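Local coordinates for protein glutaconate CoA-transferase subunit A (Acidaminococcus fermentans, PDB 1POI) that transfers coenzyme A from acetyl-CoA to glutaconate and (R)-2-hydroxyglutarate in the fermentative breakdown of glutamate, at residues K94-Q102 with L129-R140; A21-R29 with I190-I200. All coordinates share one frame; numbering follows the deposited sequence.

Interaction 1: residues K94-Q102 with L129-R140; sequences KLTMEDYSQ and LTDEWGISKEVR
Thr-96 meets Ile-135 methyl to methyl, CG2 against CG2 at 3.9 Å, the two side chains crossing at about a right angle; its hydroxyl turns elsewhere, to Lys-67 O. One residue on, the carbonyl of Met-97 takes a CA-H...O contact from Gly-134, O to CA 3.3 Å, so close that a CB on Gly-134 would run into Met-97 O. Glu-98 carries most of the polar contact. Its CG lies opposite the backbone N (chi1 -168°) and the chain then bends at chi2, which brings the carboxylate to the loop at Gly-134 and Ile-135. OE1 is met on its syn side, somewhat out of the carboxylate plane, by Gly-134 N at 2.6 Å, while its anti lone pair takes Asp-99 N and Lys-150 adds a salt bridge. OE2 gives its anti lone pair to Arg-140 NH2 at 3.0 Å in a straight bond (165°), the carboxylate and guanidinium lying nearly coplanar, 10° apart; Arg-140 NH1 is bound by Pro-147 O. Ile-135 N reaches OE2 from above the carboxylate plane at 3.1 Å. Shortening Glu-98 to an alanine would probably cost Arg-140 and Lys-150 this counter-charge and leave the amides of Gly-134 and Ile-135 without this acceptor. At Asp-99 the backbone O rests 3.7 Å from Leu-129 CD2, while the carboxylate engages a basic and an aromatic side chain of a neighbouring subunit. Tyr-100 joins Arg-140 through a water that donates to OH (2.9 Å) and accepts from NH2; that hydroxyl also bonds Lys-150 O. The arrangement pins the loop between helices 128-131 and 137-141 beside the outermost strand of this chain's Rossmann-like parallel sheet, with one buried carboxylate gathering backbone amides and two basic side chains.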
loop_
_atom_site.group_PDB
_atom_site.type_symbol
_atom_site.label_atom_id
_atom_site.label_comp_id
_atom_site.label_asym_id
_atom_site.label_seq_id
_atom_site.Cartn_x
_atom_site.Cartn_y
_atom_site.Cartn_z
ATOM N N LYS A 94 1.650 2.957 51.864
ATOM C CA LYS A 94 1.983 1.579 51.548
ATOM C C LYS A 94 2.753 1.391 50.255
ATOM O O LYS A 94 2.916 0.261 49.803
ATOM C CB LYS A 94 0.704 0.759 51.442
ATOM C CG LYS A 94 -0.222 0.902 52.618
ATOM C CD LYS A 94 -1.028 -0.377 52.813
ATOM C CE LYS A 94 -1.947 -0.649 51.646
ATOM N NZ LYS A 94 -2.421 -2.067 51.617
ATOM N N LEU A 95 3.161 2.485 49.617
ATOM C CA LEU A 95 3.903 2.413 48.353
ATOM C C LEU A 95 5.084 3.380 48.372
ATOM O O LEU A 95 4.921 4.544 48.772
ATOM C CB LEU A 95 2.970 2.781 47.192
ATOM C CG LEU A 95 3.546 3.044 45.795
ATOM C CD1 LEU A 95 3.914 1.704 45.138
ATOM C CD2 LEU A 95 2.531 3.837 44.948
ATOM N N THR A 96 6.269 2.879 48.001
ATOM C CA THR A 96 7.502 3.687 47.936
ATOM C C THR A 96 7.428 4.365 46.568
ATOM O O THR A 96 7.477 3.683 45.535
ATOM C CB THR A 96 8.816 2.808 47.935
ATOM O OG1 THR A 96 8.752 1.769 48.921
ATOM C CG2 THR A 96 10.020 3.673 48.227
ATOM N N MET A 97 7.419 5.688 46.534
ATOM C CA MET A 97 7.287 6.359 45.241
ATOM C C MET A 97 8.007 7.684 45.034
ATOM O O MET A 97 7.976 8.567 45.895
ATOM C CB MET A 97 5.795 6.582 44.957
ATOM C CG MET A 97 5.492 7.299 43.653
ATOM S SD MET A 97 3.776 7.670 43.499
ATOM C CE MET A 97 3.815 9.331 44.029
ATOM N N GLU A 98 8.581 7.845 43.846
ATOM C CA GLU A 98 9.275 9.080 43.487
ATOM C C GLU A 98 8.501 9.772 42.357
ATOM O O GLU A 98 7.843 9.119 41.551
ATOM C CB GLU A 98 10.710 8.783 43.025
ATOM C CG GLU A 98 11.598 10.006 42.908
ATOM C CD GLU A 98 11.570 10.904 44.150
ATOM O OE1 GLU A 98 10.655 11.734 44.264
ATOM O OE2 GLU A 98 12.465 10.802 45.012
ATOM N N ASP A 99 8.564 11.093 42.323
ATOM C CA ASP A 99 7.914 11.883 41.296
ATOM C C ASP A 99 8.934 12.640 40.481
ATOM O O ASP A 99 9.732 13.401 41.031
ATOM C CB ASP A 99 7.027 12.963 41.915
ATOM C CG ASP A 99 5.612 12.521 42.119
ATOM O OD1 ASP A 99 5.030 11.860 41.216
ATOM O OD2 ASP A 99 5.088 12.862 43.199
ATOM N N TYR A 100 8.874 12.453 39.172
ATOM C CA TYR A 100 9.706 13.188 38.220
ATOM C C TYR A 100 8.671 13.736 37.225
ATOM O O TYR A 100 7.546 13.228 37.139
ATOM C CB TYR A 100 10.676 12.269 37.441
ATOM C CG TYR A 100 11.927 11.817 38.180
ATOM C CD1 TYR A 100 12.939 12.720 38.520
ATOM C CD2 TYR A 100 12.105 10.482 38.523
ATOM C CE1 TYR A 100 14.094 12.299 39.185
ATOM C CE2 TYR A 100 13.253 10.060 39.188
ATOM C CZ TYR A 100 14.238 10.969 39.515
ATOM O OH TYR A 100 15.352 10.529 40.183
ATOM N N SER A 101 9.042 14.778 36.498
ATOM C CA SER A 101 8.186 15.351 35.472
ATOM C C SER A 101 8.173 14.274 34.382
ATOM O O SER A 101 9.145 13.537 34.241
ATOM C CB SER A 101 8.842 16.605 34.909
ATOM O OG SER A 101 9.681 16.264 33.818
ATOM N N GLN A 102 7.108 14.202 33.592
ATOM C CA GLN A 102 7.001 13.205 32.529
ATOM C C GLN A 102 8.081 13.345 31.457
ATOM O O GLN A 102 8.571 12.355 30.899
ATOM C CB GLN A 102 5.630 13.305 31.886
ATOM C CG GLN A 102 5.338 12.259 30.851
ATOM C CD GLN A 102 3.892 12.311 30.425
ATOM O OE1 GLN A 102 2.998 11.958 31.187
ATOM N NE2 GLN A 102 3.653 12.747 29.195
ATOM N N LEU A 129 9.508 19.689 42.301
ATOM C CA LEU A 129 10.064 18.445 41.765
ATOM C C LEU A 129 11.561 18.300 42.089
ATOM O O LEU A 129 12.154 17.262 41.817
ATOM C CB LEU A 129 9.809 18.349 40.263
ATOM C CG LEU A 129 8.353 18.040 39.947
ATOM C CD1 LEU A 129 7.930 18.695 38.654
ATOM C CD2 LEU A 129 8.180 16.535 39.874
ATOM N N THR A 130 12.177 19.384 42.570
ATOM C CA THR A 130 13.571 19.355 42.987
ATOM C C THR A 130 13.613 19.661 44.484
ATOM O O THR A 130 14.520 19.227 45.207
ATOM C CB THR A 130 14.474 20.367 42.247
ATOM O OG1 THR A 130 13.973 21.710 42.392
ATOM C CG2 THR A 130 14.656 19.967 40.797
ATOM N N ASP A 131 12.630 20.413 44.953
ATOM C CA ASP A 131 12.566 20.744 46.360
ATOM C C ASP A 131 12.046 19.607 47.229
ATOM O O ASP A 131 12.063 19.742 48.445
ATOM C CB ASP A 131 11.686 21.976 46.587
ATOM C CG ASP A 131 12.277 23.236 46.003
ATOM O OD1 ASP A 131 12.970 23.155 44.958
ATOM O OD2 ASP A 131 12.041 24.315 46.593
ATOM N N GLU A 132 11.549 18.523 46.634
ATOM C CA GLU A 132 11.011 17.399 47.408
ATOM C C GLU A 132 11.385 16.032 46.835
ATOM O O GLU A 132 11.149 15.769 45.653
ATOM C CB GLU A 132 9.472 17.447 47.463
ATOM C CG GLU A 132 8.830 18.644 48.150
ATOM C CD GLU A 132 9.072 18.715 49.661
ATOM O OE1 GLU A 132 8.811 17.728 50.391
ATOM O OE2 GLU A 132 9.499 19.790 50.131
ATOM N N TRP A 133 11.943 15.151 47.670
ATOM C CA TRP A 133 12.269 13.789 47.235
ATOM C C TRP A 133 11.162 12.878 47.741
ATOM O O TRP A 133 10.742 12.965 48.896
ATOM C CB TRP A 133 13.586 13.297 47.816
ATOM C CG TRP A 133 14.795 13.937 47.253
ATOM C CD1 TRP A 133 14.931 15.230 46.849
ATOM C CD2 TRP A 133 16.083 13.327 47.099
ATOM N NE1 TRP A 133 16.230 15.467 46.459
ATOM C CE2 TRP A 133 16.956 14.312 46.606
ATOM C CE3 TRP A 133 16.581 12.037 47.338
ATOM C CZ2 TRP A 133 18.304 14.054 46.350
ATOM C CZ3 TRP A 133 17.919 11.782 47.085
ATOM C CH2 TRP A 133 18.761 12.783 46.596
ATOM N N GLY A 134 10.688 12.011 46.870
ATOM C CA GLY A 134 9.634 11.088 47.251
ATOM C C GLY A 134 10.275 10.004 48.083
ATOM O O GLY A 134 9.798 9.662 49.155
ATOM N N ILE A 135 11.355 9.447 47.546
ATOM C CA ILE A 135 12.136 8.415 48.216
ATOM C C ILE A 135 13.366 9.152 48.719
ATOM O O ILE A 135 14.116 9.725 47.936
ATOM C CB ILE A 135 12.563 7.324 47.232
ATOM C CG1 ILE A 135 11.392 7.018 46.290
ATOM C CG2 ILE A 135 13.018 6.087 48.013
ATOM C CD1 ILE A 135 11.647 5.943 45.259
ATOM N N SER A 136 13.490 9.260 50.029
ATOM C CA SER A 136 14.617 9.952 50.632
ATOM C C SER A 136 15.967 9.253 50.369
ATOM O O SER A 136 16.031 8.053 50.047
ATOM C CB SER A 136 14.390 10.062 52.130
ATOM O OG SER A 136 14.311 8.762 52.702
ATOM N N LYS A 137 17.046 10.013 50.523
ATOM C CA LYS A 137 18.384 9.475 50.333
ATOM C C LYS A 137 18.529 8.310 51.302
ATOM O O LYS A 137 19.048 7.261 50.940
ATOM C CB LYS A 137 19.443 10.568 50.589
ATOM C CG LYS A 137 20.840 10.059 50.939
ATOM C CD LYS A 137 21.472 9.252 49.828
ATOM C CE LYS A 137 21.993 10.170 48.765
ATOM N NZ LYS A 137 22.981 11.119 49.313
ATOM N N GLU A 138 17.959 8.473 52.494
ATOM C CA GLU A 138 18.007 7.454 53.533
ATOM C C GLU A 138 17.324 6.164 53.112
ATOM O O GLU A 138 17.853 5.075 53.328
ATOM C CB GLU A 138 17.414 7.980 54.841
ATOM C CG GLU A 138 17.507 6.982 55.992
ATOM C CD GLU A 138 17.097 7.568 57.345
ATOM O OE1 GLU A 138 17.504 8.717 57.655
ATOM O OE2 GLU A 138 16.386 6.864 58.105
ATOM N N VAL A 139 16.153 6.270 52.511
ATOM C CA VAL A 139 15.476 5.072 52.070
ATOM C C VAL A 139 16.091 4.547 50.791
ATOM O O VAL A 139 16.207 3.353 50.625
ATOM C CB VAL A 139 13.947 5.302 51.916
ATOM C CG1 VAL A 139 13.303 4.183 51.089
ATOM C CG2 VAL A 139 13.298 5.368 53.304
ATOM N N ARG A 140 16.518 5.429 49.899
ATOM C CA ARG A 140 17.122 5.010 48.627
ATOM C C ARG A 140 18.348 4.122 48.823
ATOM O O ARG A 140 18.545 3.142 48.078
ATOM C CB ARG A 140 17.510 6.232 47.788
ATOM C CG ARG A 140 16.347 6.883 47.049
ATOM C CD ARG A 140 16.717 8.284 46.569
ATOM N NE ARG A 140 15.702 8.847 45.687
ATOM C CZ ARG A 140 15.481 8.432 44.440
ATOM N NH1 ARG A 140 16.199 7.448 43.903
ATOM N NH2 ARG A 140 14.514 8.990 43.728
HETATM O O HOH W 1 15.228 7.778 40.924
#

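Interaction 2: residues A21-R29 with I190-I200; sequences ALGGFTTDR and IWGGKFQDVDI
Where strand 19-22 gives way to the Gly-23/Gly-24 loop, the backbone passes the start of helix 197-203, Gly-23 CA lying 5.1 Å from Asp-197 CA, and each segment folds through a type II' turn, Phe-25 to Asp-28 and Lys-194 to Asp-197. Arg-29 reaches across into the 190-197 loop, its chain bent at chi3. NH1 donates to Gly-193 O at 2.7 Å, with the donor nearly in line with the C=O bond, and NH2 makes a salt bridge to Asp-197 OD2 at 3.0 Å. That oxygen sits in the guanidinium plane but is approached from above its own carboxylate, the two groups being 85° apart. Ile-190 CG2 lies over the centre of one guanidinium face, 3.6 Å from CZ, which together with the polar bonds probably fixes how the group is turned. Asp-197 uses its other oxygen too: the syn lone pair of OD1 accepts Gly-24 N at 2.9 Å, so one carboxylate ties both arms of the loop. Gln-196, bent at chi2 (-87°), sends NE2 between two carbonyls, Leu-22 O at 2.8 Å within its amide plane and Gly-24 O at 3.2 Å. Phe-195 lies between Phe-25 and Arg-29. Phe-25 CB stands over its face as a CH-pi contact, 3.4 Å from the ring centroid and 17° off the normal, whereas Asp-28 OD2 and Arg-29 NH2 approach the ring edge. Ile-200 closes the strand end, its CD1 against Ala-21 CB. Behind these groups, Ala-21 and Gly-23 pair with strand 174-179 through Ile-176, whose neighbour Ile-177 touches Asp-197 and Ile-200; Leu-22 turns to helix 55-62, and helix 102-114 covers Gln-196 and Ile-200, with Tyr-106 OH bonded to Gln-196 OE1.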
loop_
_atom_site.group_PDB
_atom_site.type_symbol
_atom_site.label_atom_id
_atom_site.label_comp_id
_atom_site.label_asym_id
_atom_site.label_seq_id
_atom_site.Cartn_x
_atom_site.Cartn_y
_atom_site.Cartn_z
ATOM N N ALA A 21 9.938 -2.176 32.692
ATOM C CA ALA A 21 9.423 -1.043 31.932
ATOM C C ALA A 21 8.299 -1.588 31.020
ATOM O O ALA A 21 8.453 -2.614 30.325
ATOM C CB ALA A 21 10.526 -0.372 31.132
ATOM N N LEU A 22 7.136 -0.954 31.118
ATOM C CA LEU A 22 5.976 -1.363 30.333
ATOM C C LEU A 22 5.733 -0.353 29.221
ATOM O O LEU A 22 5.790 0.861 29.450
ATOM C CB LEU A 22 4.740 -1.484 31.240
ATOM C CG LEU A 22 4.828 -2.552 32.348
ATOM C CD1 LEU A 22 3.800 -2.291 33.411
ATOM C CD2 LEU A 22 4.670 -3.961 31.798
ATOM N N GLY A 23 5.529 -0.863 28.011
ATOM C CA GLY A 23 5.270 -0.000 26.875
ATOM C C GLY A 23 3.881 0.626 26.859
ATOM O O GLY A 23 3.134 0.505 27.842
ATOM N N GLY A 24 3.561 1.333 25.767
ATOM C CA GLY A 24 2.260 1.962 25.603
ATOM C C GLY A 24 2.081 3.267 26.338
ATOM O O GLY A 24 2.891 3.611 27.184
ATOM N N PHE A 25 1.006 3.984 26.018
ATOM C CA PHE A 25 0.687 5.281 26.614
ATOM C C PHE A 25 -0.746 5.201 27.119
ATOM O O PHE A 25 -1.654 5.008 26.327
ATOM C CB PHE A 25 0.787 6.373 25.546
ATOM C CG PHE A 25 0.885 7.777 26.093
ATOM C CD1 PHE A 25 -0.231 8.426 26.600
ATOM C CD2 PHE A 25 2.095 8.456 26.074
ATOM C CE1 PHE A 25 -0.144 9.734 27.084
ATOM C CE2 PHE A 25 2.193 9.755 26.550
ATOM C CZ PHE A 25 1.070 10.392 27.057
ATOM N N THR A 26 -0.928 5.389 28.430
ATOM C CA THR A 26 -2.224 5.333 29.132
ATOM C C THR A 26 -3.261 4.319 28.610
ATOM O O THR A 26 -3.170 3.127 28.943
ATOM C CB THR A 26 -2.814 6.744 29.399
ATOM O OG1 THR A 26 -3.041 7.424 28.166
ATOM C CG2 THR A 26 -1.841 7.563 30.216
ATOM N N THR A 27 -4.268 4.755 27.855
ATOM C CA THR A 27 -5.246 3.802 27.307
ATOM C C THR A 27 -4.909 3.439 25.865
ATOM O O THR A 27 -5.765 2.939 25.137
ATOM C CB THR A 27 -6.685 4.328 27.317
ATOM O OG1 THR A 27 -6.783 5.479 26.467
ATOM C CG2 THR A 27 -7.107 4.694 28.713
ATOM N N ASP A 28 -3.671 3.688 25.449
ATOM C CA ASP A 28 -3.242 3.370 24.085
ATOM C C ASP A 28 -2.065 2.379 24.087
ATOM O O ASP A 28 -1.019 2.654 24.673
ATOM C CB ASP A 28 -2.887 4.664 23.315
ATOM C CG ASP A 28 -2.662 4.433 21.802
ATOM O OD1 ASP A 28 -2.577 3.266 21.333
ATOM O OD2 ASP A 28 -2.574 5.441 21.062
ATOM N N ARG A 29 -2.258 1.231 23.440
ATOM C CA ARG A 29 -1.241 0.186 23.314
ATOM C C ARG A 29 -0.449 -0.264 24.563
ATOM O O ARG A 29 0.776 -0.320 24.534
ATOM C CB ARG A 29 -0.285 0.511 22.157
ATOM C CG ARG A 29 -0.015 -0.701 21.213
ATOM C CD ARG A 29 1.036 -0.399 20.143
ATOM N NE ARG A 29 2.252 0.126 20.757
ATOM C CZ ARG A 29 2.630 1.400 20.671
ATOM N NH1 ARG A 29 1.907 2.249 19.972
ATOM N NH2 ARG A 29 3.605 1.879 21.428
ATOM N N ILE A 190 5.569 -1.861 14.855
ATOM C CA ILE A 190 4.592 -1.113 15.634
ATOM C C ILE A 190 3.978 0.011 14.743
ATOM O O ILE A 190 4.658 1.003 14.446
ATOM C CB ILE A 190 5.250 -0.388 16.812
ATOM C CG1 ILE A 190 5.915 -1.378 17.772
ATOM C CG2 ILE A 190 4.216 0.497 17.527
ATOM C CD1 ILE A 190 6.620 -0.669 18.945
ATOM N N TRP A 191 2.727 -0.142 14.302
ATOM C CA TRP A 191 2.066 0.890 13.497
ATOM C C TRP A 191 1.688 2.110 14.388
ATOM O O TRP A 191 1.281 1.945 15.538
ATOM C CB TRP A 191 0.793 0.341 12.903
ATOM C CG TRP A 191 0.883 -1.011 12.277
ATOM C CD1 TRP A 191 2.001 -1.649 11.817
ATOM C CD2 TRP A 191 -0.220 -1.881 11.996
ATOM N NE1 TRP A 191 1.659 -2.869 11.255
ATOM C CE2 TRP A 191 0.302 -3.033 11.352
ATOM C CE3 TRP A 191 -1.593 -1.802 12.225
ATOM C CZ2 TRP A 191 -0.507 -4.091 10.932
ATOM C CZ3 TRP A 191 -2.390 -2.854 11.813
ATOM C CH2 TRP A 191 -1.845 -3.988 11.170
ATOM N N GLY A 192 1.794 3.321 13.860
ATOM C CA GLY A 192 1.455 4.475 14.667
ATOM C C GLY A 192 2.585 4.841 15.606
ATOM O O GLY A 192 3.649 4.262 15.516
ATOM N N GLY A 193 2.385 5.843 16.458
ATOM C CA GLY A 193 3.419 6.247 17.392
ATOM C C GLY A 193 3.891 5.101 18.273
ATOM O O GLY A 193 3.127 4.208 18.622
ATOM N N LYS A 194 5.154 5.147 18.661
ATOM C CA LYS A 194 5.744 4.099 19.476
ATOM C C LYS A 194 5.849 4.429 20.951
ATOM O O LYS A 194 6.091 3.544 21.753
ATOM C CB LYS A 194 7.159 3.799 18.985
ATOM C CG LYS A 194 7.232 3.017 17.718
ATOM C CD LYS A 194 7.255 3.875 16.484
ATOM C CE LYS A 194 6.424 3.144 15.445
ATOM N NZ LYS A 194 6.597 3.560 14.027
ATOM N N PHE A 195 5.706 5.697 21.317
ATOM C CA PHE A 195 5.867 6.099 22.718
ATOM C C PHE A 195 7.297 5.663 23.128
ATOM O O PHE A 195 8.223 5.741 22.313
ATOM C CB PHE A 195 4.770 5.476 23.613
ATOM C CG PHE A 195 3.359 5.641 23.062
ATOM C CD1 PHE A 195 2.776 6.899 22.970
ATOM C CD2 PHE A 195 2.650 4.536 22.578
ATOM C CE1 PHE A 195 1.516 7.054 22.398
ATOM C CE2 PHE A 195 1.404 4.682 22.013
ATOM C CZ PHE A 195 0.834 5.939 21.916
ATOM N N GLN A 196 7.484 5.182 24.351
ATOM C CA GLN A 196 8.811 4.756 24.802
ATOM C C GLN A 196 9.161 3.342 24.361
ATOM O O GLN A 196 10.235 2.837 24.644
ATOM C CB GLN A 196 8.876 4.796 26.317
ATOM C CG GLN A 196 8.066 3.679 26.967
ATOM C CD GLN A 196 6.602 4.013 27.189
ATOM O OE1 GLN A 196 6.076 5.035 26.713
ATOM N NE2 GLN A 196 5.938 3.162 27.934
ATOM N N ASP A 197 8.282 2.715 23.617
ATOM C CA ASP A 197 8.507 1.341 23.225
ATOM C C ASP A 197 9.819 0.899 22.620
ATOM O O ASP A 197 10.314 -0.155 23.005
ATOM C CB ASP A 197 7.333 0.832 22.405
ATOM C CG ASP A 197 6.080 0.755 23.214
ATOM O OD1 ASP A 197 5.918 1.565 24.152
ATOM O OD2 ASP A 197 5.243 -0.107 22.910
ATOM N N VAL A 198 10.380 1.669 21.682
ATOM C CA VAL A 198 11.651 1.284 21.043
ATOM C C VAL A 198 12.869 1.515 21.969
ATOM O O VAL A 198 13.811 0.714 22.006
ATOM C CB VAL A 198 11.810 1.989 19.677
ATOM C CG1 VAL A 198 13.090 1.555 18.983
ATOM C CG2 VAL A 198 10.636 1.633 18.779
ATOM N N ASP A 199 12.811 2.597 22.741
ATOM C CA ASP A 199 13.846 2.942 23.702
ATOM C C ASP A 199 13.997 1.805 24.722
ATOM O O ASP A 199 15.068 1.238 24.876
ATOM C CB ASP A 199 13.459 4.206 24.473
ATOM C CG ASP A 199 13.795 5.494 23.736
ATOM O OD1 ASP A 199 14.531 5.489 22.714
ATOM O OD2 ASP A 199 13.332 6.544 24.225
ATOM N N ILE A 200 12.921 1.475 25.424
ATOM C CA ILE A 200 12.971 0.418 26.431
ATOM C C ILE A 200 13.286 -0.994 25.901
ATOM O O ILE A 200 13.648 -1.875 26.688
ATOM C CB ILE A 200 11.706 0.424 27.337
ATOM C CG1 ILE A 200 10.441 0.010 26.559
ATOM C CG2 ILE A 200 11.501 1.806 27.865
ATOM C CD1 ILE A 200 9.177 -0.124 27.409
#

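Both interactions reach the same parallel sheet, interaction 1 at its outermost strand, 96-99, and interaction 2 at strand 19-22 in the middle, and their centres are about 25 Å apart. Along the chain, interaction 1 lies within the stretch of chain between the two segments of interaction 2. They touch where Gln-102 NE2 packs 4.1 Å from Phe-25 CZ. Helix 102-114 is a further bridge: it follows closely on strand 96-99, with Ser-101 capping its start, and brings Tyr-106 and Trp-109 onto residues 196-200. Each contact is also met by a chain of another protein, at Asp-99 and Leu-129 in interaction 1 and at Phe-25 and Phe-195 in interaction 2.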